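Local coordinates for protein putative transcriptional regulator (TetR/AcrR family) (Acinetobacter sp., PDB 3KNW) that probably binds DNA as a dimeric, all-helical transcriptional regulator of the TetR/AcrR family, through a predicted N-terminal helix-turn-helix, at residues 79-84 and 92-97; 170-175 and 190-195. All blocks are in the same frame, centred on the assembly; numbering follows the deposited sequence.

Contact 1 of 2, residues 79-84 and 92-97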
loop_
_atom_site.group_PDB
_atom_site.type_symbol
_atom_site.label_atom_id
_atom_site.label_comp_id
_atom_site.label_asym_id
_atom_site.label_seq_id
_atom_site.Cartn_x
_atom_site.Cartn_y
_atom_site.Cartn_z
ATOM N N GLN A 79 -24.021 8.694 4.358
ATOM C CA GLN A 79 -25.035 7.696 4.734
ATOM C C GLN A 79 -24.605 6.882 5.950
ATOM O O GLN A 79 -25.213 6.954 6.984
ATOM C CB GLN A 79 -25.337 6.732 3.577
ATOM C CG GLN A 79 -25.540 7.393 2.225
ATOM C CD GLN A 79 -26.359 6.534 1.277
ATOM O OE1 GLN A 79 -25.867 6.117 0.218
ATOM N NE2 GLN A 79 -27.621 6.263 1.653
ATOM N N LEU A 80 -23.532 6.119 5.812
ATOM C CA LEU A 80 -22.975 5.329 6.912
ATOM C C LEU A 80 -22.944 6.098 8.254
ATOM O O LEU A 80 -23.204 5.515 9.313
ATOM C CB LEU A 80 -21.554 4.853 6.525
ATOM C CG LEU A 80 -21.022 3.454 6.872
ATOM C CD1 LEU A 80 -22.058 2.311 6.766
ATOM C CD2 LEU A 80 -19.809 3.139 5.981
ATOM N N TRP A 81 -22.658 7.403 8.204
ATOM C CA TRP A 81 -22.375 8.191 9.422
ATOM C C TRP A 81 -23.456 9.174 9.908
ATOM O O TRP A 81 -23.270 9.849 10.930
ATOM C CB TRP A 81 -21.058 8.942 9.251
ATOM C CG TRP A 81 -19.859 8.051 9.218
ATOM C CD1 TRP A 81 -19.798 6.701 9.517
ATOM C CD2 TRP A 81 -18.514 8.452 8.929
ATOM N NE1 TRP A 81 -18.496 6.256 9.410
ATOM C CE2 TRP A 81 -17.695 7.309 9.048
ATOM C CE3 TRP A 81 -17.922 9.673 8.577
ATOM C CZ2 TRP A 81 -16.324 7.356 8.818
ATOM C CZ3 TRP A 81 -16.569 9.715 8.359
ATOM C CH2 TRP A 81 -15.782 8.564 8.467
ATOM N N THR A 82 -24.579 9.263 9.210
ATOM C CA THR A 82 -25.700 10.032 9.754
ATOM C C THR A 82 -26.829 9.059 10.162
ATOM O O THR A 82 -27.912 9.010 9.574
ATOM C CB THR A 82 -26.133 11.204 8.830
ATOM O OG1 THR A 82 -26.402 10.724 7.504
ATOM C CG2 THR A 82 -25.023 12.282 8.793
ATOM N N THR A 83 -26.483 8.235 11.148
ATOM C CA THR A 83 -27.427 7.492 11.953
ATOM C C THR A 83 -27.259 8.047 13.365
ATOM O O THR A 83 -26.460 8.963 13.586
ATOM C CB THR A 83 -27.172 5.963 11.918
ATOM O OG1 THR A 83 -26.706 5.591 10.619
ATOM C CG2 THR A 83 -28.485 5.174 12.253
ATOM N N GLU A 84 -28.026 7.531 14.316
ATOM C CA GLU A 84 -27.963 8.067 15.659
ATOM C C GLU A 84 -27.295 7.030 16.537
ATOM O O GLU A 84 -27.869 6.568 17.522
ATOM C CB GLU A 84 -29.358 8.495 16.162
ATOM C CG GLU A 84 -29.308 9.486 17.366
ATOM C CD GLU A 84 -29.061 10.985 16.995
ATOM O OE1 GLU A 84 -28.936 11.329 15.794
ATOM O OE2 GLU A 84 -29.009 11.834 17.933
HETATM N N MSE A 92 -16.224 2.066 13.467
HETATM C CA MSE A 92 -16.030 0.606 13.325
HETATM C C MSE A 92 -16.852 0.120 12.167
HETATM O O MSE A 92 -16.448 -0.738 11.438
HETATM C CB MSE A 92 -16.386 -0.146 14.601
HETATM C CG MSE A 92 -15.412 0.080 15.751
HETATM SE SE MSE A 92 -13.561 -0.258 15.333
HETATM C CE MSE A 92 -13.716 -2.088 14.639
ATOM N N ASN A 93 -17.981 0.737 11.946
ATOM C CA ASN A 93 -18.765 0.455 10.762
ATOM C C ASN A 93 -18.031 0.635 9.435
ATOM O O ASN A 93 -17.910 -0.300 8.649
ATOM C CB ASN A 93 -19.925 1.419 10.751
ATOM C CG ASN A 93 -21.171 0.772 10.871
ATOM O OD1 ASN A 93 -21.745 0.687 11.970
ATOM N ND2 ASN A 93 -21.677 0.312 9.731
ATOM N N TYR A 94 -17.610 1.873 9.191
ATOM C CA TYR A 94 -16.774 2.233 8.053
ATOM C C TYR A 94 -15.627 1.254 7.822
ATOM O O TYR A 94 -15.460 0.736 6.735
ATOM C CB TYR A 94 -16.155 3.612 8.262
ATOM C CG TYR A 94 -15.076 3.947 7.275
ATOM C CD1 TYR A 94 -15.373 4.169 5.948
ATOM C CD2 TYR A 94 -13.739 4.030 7.672
ATOM C CE1 TYR A 94 -14.381 4.470 5.047
ATOM C CE2 TYR A 94 -12.741 4.329 6.772
ATOM C CZ TYR A 94 -13.077 4.557 5.450
ATOM O OH TYR A 94 -12.089 4.861 4.535
ATOM N N LEU A 95 -14.852 1.022 8.850
ATOM C CA LEU A 95 -13.718 0.150 8.749
ATOM C C LEU A 95 -14.138 -1.272 8.399
ATOM O O LEU A 95 -13.441 -1.997 7.648
ATOM C CB LEU A 95 -12.956 0.135 10.104
ATOM C CG LEU A 95 -12.376 1.482 10.537
ATOM C CD1 LEU A 95 -11.583 1.367 11.913
ATOM C CD2 LEU A 95 -11.510 2.123 9.436
ATOM N N GLN A 96 -15.259 -1.692 8.993
ATOM C CA GLN A 96 -15.731 -3.039 8.800
ATOM C C GLN A 96 -16.121 -3.224 7.342
ATOM O O GLN A 96 -15.913 -4.310 6.789
ATOM C CB GLN A 96 -16.856 -3.431 9.806
ATOM C CG GLN A 96 -16.400 -4.602 10.725
ATOM C CD GLN A 96 -16.894 -4.559 12.192
ATOM O OE1 GLN A 96 -17.537 -3.598 12.644
ATOM N NE2 GLN A 96 -16.595 -5.638 12.935
ATOM N N CYS A 97 -16.644 -2.141 6.746
ATOM C CA CYS A 97 -16.919 -2.029 5.325
ATOM C C CYS A 97 -15.635 -2.088 4.476
ATOM O O CYS A 97 -15.641 -2.729 3.412
ATOM C CB CYS A 97 -17.719 -0.729 5.013
ATOM S SG CYS A 97 -19.459 -0.994 4.850
#

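Contact 2 of 2, residues 170-175 and 190-195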
loop_
_atom_site.group_PDB
_atom_site.type_symbol
_atom_site.label_atom_id
_atom_site.label_comp_id
_atom_site.label_asym_id
_atom_site.label_seq_id
_atom_site.Cartn_x
_atom_site.Cartn_y
_atom_site.Cartn_z
ATOM N N TYR A 170 -5.674 4.907 9.560
ATOM C CA TYR A 170 -5.728 4.847 8.116
ATOM C C TYR A 170 -4.456 4.205 7.491
ATOM O O TYR A 170 -4.541 3.457 6.531
ATOM C CB TYR A 170 -6.039 6.207 7.519
ATOM C CG TYR A 170 -6.311 6.149 6.047
ATOM C CD1 TYR A 170 -7.564 5.849 5.561
ATOM C CD2 TYR A 170 -5.328 6.427 5.136
ATOM C CE1 TYR A 170 -7.830 5.831 4.180
ATOM C CE2 TYR A 170 -5.596 6.404 3.755
ATOM C CZ TYR A 170 -6.851 6.135 3.300
ATOM O OH TYR A 170 -7.096 6.101 1.947
ATOM N N GLN A 171 -3.303 4.453 8.073
ATOM C CA GLN A 171 -2.085 3.872 7.563
ATOM C C GLN A 171 -2.090 2.376 7.742
ATOM O O GLN A 171 -1.745 1.687 6.826
ATOM C CB GLN A 171 -0.884 4.450 8.265
ATOM C CG GLN A 171 -0.512 5.810 7.726
ATOM C CD GLN A 171 0.537 6.511 8.533
ATOM O OE1 GLN A 171 0.757 7.686 8.373
ATOM N NE2 GLN A 171 1.177 5.798 9.395
HETATM N N MSE A 172 -2.495 1.882 8.905
HETATM C CA MSE A 172 -2.566 0.447 9.197
HETATM C C MSE A 172 -3.531 -0.249 8.332
HETATM O O MSE A 172 -3.235 -1.346 7.860
HETATM C CB MSE A 172 -2.916 0.197 10.649
HETATM C CG MSE A 172 -3.179 -1.287 11.035
HETATM SE SE MSE A 172 -3.604 -1.313 12.934
HETATM C CE MSE A 172 -5.413 -0.783 12.870
ATOM N N TYR A 173 -4.668 0.376 8.004
ATOM C CA TYR A 173 -5.588 -0.303 7.075
ATOM C C TYR A 173 -5.076 -0.388 5.671
ATOM O O TYR A 173 -5.200 -1.429 5.045
ATOM C CB TYR A 173 -6.992 0.287 7.111
ATOM C CG TYR A 173 -7.767 -0.274 8.273
ATOM C CD1 TYR A 173 -7.470 0.093 9.597
ATOM C CD2 TYR A 173 -8.772 -1.199 8.085
ATOM C CE1 TYR A 173 -8.195 -0.386 10.671
ATOM C CE2 TYR A 173 -9.499 -1.690 9.196
ATOM C CZ TYR A 173 -9.180 -1.297 10.464
ATOM O OH TYR A 173 -9.892 -1.822 11.536
ATOM N N LEU A 174 -4.449 0.661 5.140
ATOM C CA LEU A 174 -3.840 0.568 3.811
ATOM C C LEU A 174 -2.765 -0.517 3.749
ATOM O O LEU A 174 -2.667 -1.256 2.785
ATOM C CB LEU A 174 -3.193 1.853 3.453
ATOM C CG LEU A 174 -4.115 3.009 3.096
ATOM C CD1 LEU A 174 -3.271 4.266 3.008
ATOM C CD2 LEU A 174 -4.838 2.762 1.831
ATOM N N GLY A 175 -1.989 -0.663 4.805
ATOM C CA GLY A 175 -0.941 -1.650 4.759
ATOM C C GLY A 175 -1.463 -3.088 4.905
ATOM O O GLY A 175 -0.918 -4.005 4.257
ATOM N N PHE A 190 -8.520 -8.487 8.902
ATOM C CA PHE A 190 -9.150 -8.973 10.099
ATOM C C PHE A 190 -8.389 -8.621 11.359
ATOM O O PHE A 190 -9.012 -8.305 12.400
ATOM C CB PHE A 190 -9.391 -10.486 10.045
ATOM C CG PHE A 190 -10.189 -10.961 8.816
ATOM C CD1 PHE A 190 -11.161 -10.167 8.232
ATOM C CD2 PHE A 190 -9.993 -12.238 8.312
ATOM C CE1 PHE A 190 -11.871 -10.605 7.162
ATOM C CE2 PHE A 190 -10.694 -12.689 7.218
ATOM C CZ PHE A 190 -11.644 -11.899 6.639
ATOM N N GLN A 191 -7.064 -8.676 11.318
ATOM C CA GLN A 191 -6.301 -8.361 12.546
ATOM C C GLN A 191 -6.392 -6.830 12.803
ATOM O O GLN A 191 -6.681 -6.435 13.917
ATOM C CB GLN A 191 -4.851 -8.860 12.470
ATOM C CG GLN A 191 -3.959 -8.554 13.734
ATOM C CD GLN A 191 -4.661 -8.885 15.068
ATOM O OE1 GLN A 191 -5.054 -10.047 15.338
ATOM N NE2 GLN A 191 -4.864 -7.853 15.882
ATOM N N ALA A 192 -6.221 -5.994 11.774
ATOM C CA ALA A 192 -6.417 -4.544 11.873
ATOM C C ALA A 192 -7.728 -4.186 12.605
ATOM O O ALA A 192 -7.755 -3.280 13.452
ATOM C CB ALA A 192 -6.497 -3.930 10.462
ATOM N N LEU A 193 -8.812 -4.870 12.216
ATOM C CA LEU A 193 -10.102 -4.740 12.908
ATOM C C LEU A 193 -9.984 -4.981 14.399
ATOM O O LEU A 193 -10.431 -4.192 15.202
ATOM C CB LEU A 193 -11.169 -5.680 12.312
ATOM C CG LEU A 193 -11.892 -5.119 11.066
ATOM C CD1 LEU A 193 -12.813 -6.170 10.410
ATOM C CD2 LEU A 193 -12.707 -3.835 11.427
ATOM N N GLU A 194 -9.339 -6.068 14.762
ATOM C CA GLU A 194 -9.266 -6.445 16.177
ATOM C C GLU A 194 -8.362 -5.448 16.896
ATOM O O GLU A 194 -8.646 -5.019 17.980
ATOM C CB GLU A 194 -8.835 -7.923 16.349
ATOM C CG GLU A 194 -9.127 -8.490 17.748
ATOM C CD GLU A 194 -10.631 -8.435 18.173
ATOM O OE1 GLU A 194 -10.919 -8.420 19.409
ATOM O OE2 GLU A 194 -11.517 -8.430 17.267
ATOM N N SER A 195 -7.312 -5.009 16.224
ATOM C CA SER A 195 -6.427 -4.004 16.750
ATOM C C SER A 195 -7.004 -2.591 16.911
ATOM O O SER A 195 -6.673 -1.921 17.888
ATOM C CB SER A 195 -5.158 -3.983 15.901
ATOM O OG SER A 195 -4.286 -4.966 16.452
#

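Contact 1 of 2, residues 79-84 and 92-97
W81 and Y94 carry this contact, the indole turning an edge toward the phenol ring in an offset edge-to-face pair: ring centroids lie 5.8 Å apart and the planes are inclined by 68°. Y94 CB sits at the indole edge, near the ring plane, 3.7 Å from W81 NE1 and 3.8 Å from W81 CZ2. Y94 CG, held anti to the backbone N (chi1 169°), comes 3.9 Å from W81 CZ2. Beyond the pair, Y94 OH bonds to Y73 OH and W98 NE1, and W81 NE1 weakly to K90 O. Beside the rings L80 reaches across with both methyls. L80 CD2 settles on the helix backbone, 3.8 Å from Y94 CA, and lies 4.3 Å from C97 SG, one turn further on; L80 CD1 meets the end of the N93 side chain. Helix 126-153 covers the aromatic pair, R142 and L146 touching W81, L139 and M143 touching Y94. The contact joins the end of helix 58-81, the long helix leading from the predicted DNA-binding region, to helix 87-100 of the C-terminal domain of the TetR fold. It is thus held by apolar and aromatic packing, its ring polar atoms finding their partners outside the two segments.

Contact 2 of 2, residues 170-175 and 190-195
Y173 lays its ring against A192 where the last two helices of the TetR C-terminal domain, 162-183 and 187-200, run antiparallel as a helical hairpin. The segment axes approach to 9.7 Å at 161°, and the backbones come nearest at this same pair. From the backbone, CB of Y173 does not point straight at the partner helix; the ring beyond it carries the side chain across. CE1, CE2 and CZ lie beneath the methyl of A192, which sits over one face, shifted toward the rim, as a CH-pi contact: A192 CB is 3.9 Å from the centroid of the Y173 ring and 14° off the ring normal. At the tip, Y173 OH reaches the backbone of the second helix, 3.2 Å from L193 CA, and meets L193 CD2 at 3.5 Å. The first torsion of L193 puts CG anti to its carbonyl carbon, and CB, CG and CD2 of L193 all lie along the tyrosine hydroxyl. The hydroxyl is hydrogen-bonded to T196 OG1, which also bonds to A192 O, so one threonine links the phenol and the helix carbonyl.

M172, a selenomethionine, packs alongside, its chain extended until it bends at chi3 (80°). That bend brings M172 CE to 3.5 Å from A192 O and 4.1 Å from A192 CB, while its SE faces S195 CB. M172 also packs on Q171 of the second subunit, and S195 on V168 of that subunit, consistent with the four-helix dimer interface common in TetR regulators. One turn apart on the second helix, Q191 NE2 donates to S195 OG at 3.0 Å, the hydroxyl oxygen lying almost in the amide plane.

Overall arrangement
From the N terminus the chain passes through the predicted helix-turn-helix (36-55) and along helix 58-81 before contact 1 closes a short loop, bringing helix 87-100 back against the end of that long helix. After helices 111-119 and 126-153, contact 2 closes a second turn between helices 162-183 and 187-200. The two loops follow in series, neither nesting nor crossing, with centres about 16 Å apart. They meet through helix 87-100: L95 packs on Y173, while M92 and Q96 reach L193. This one helix therefore touches the long helix at contact 1 and the C-terminal hairpin at contact 2, where M172 and S195 also meet the second subunit.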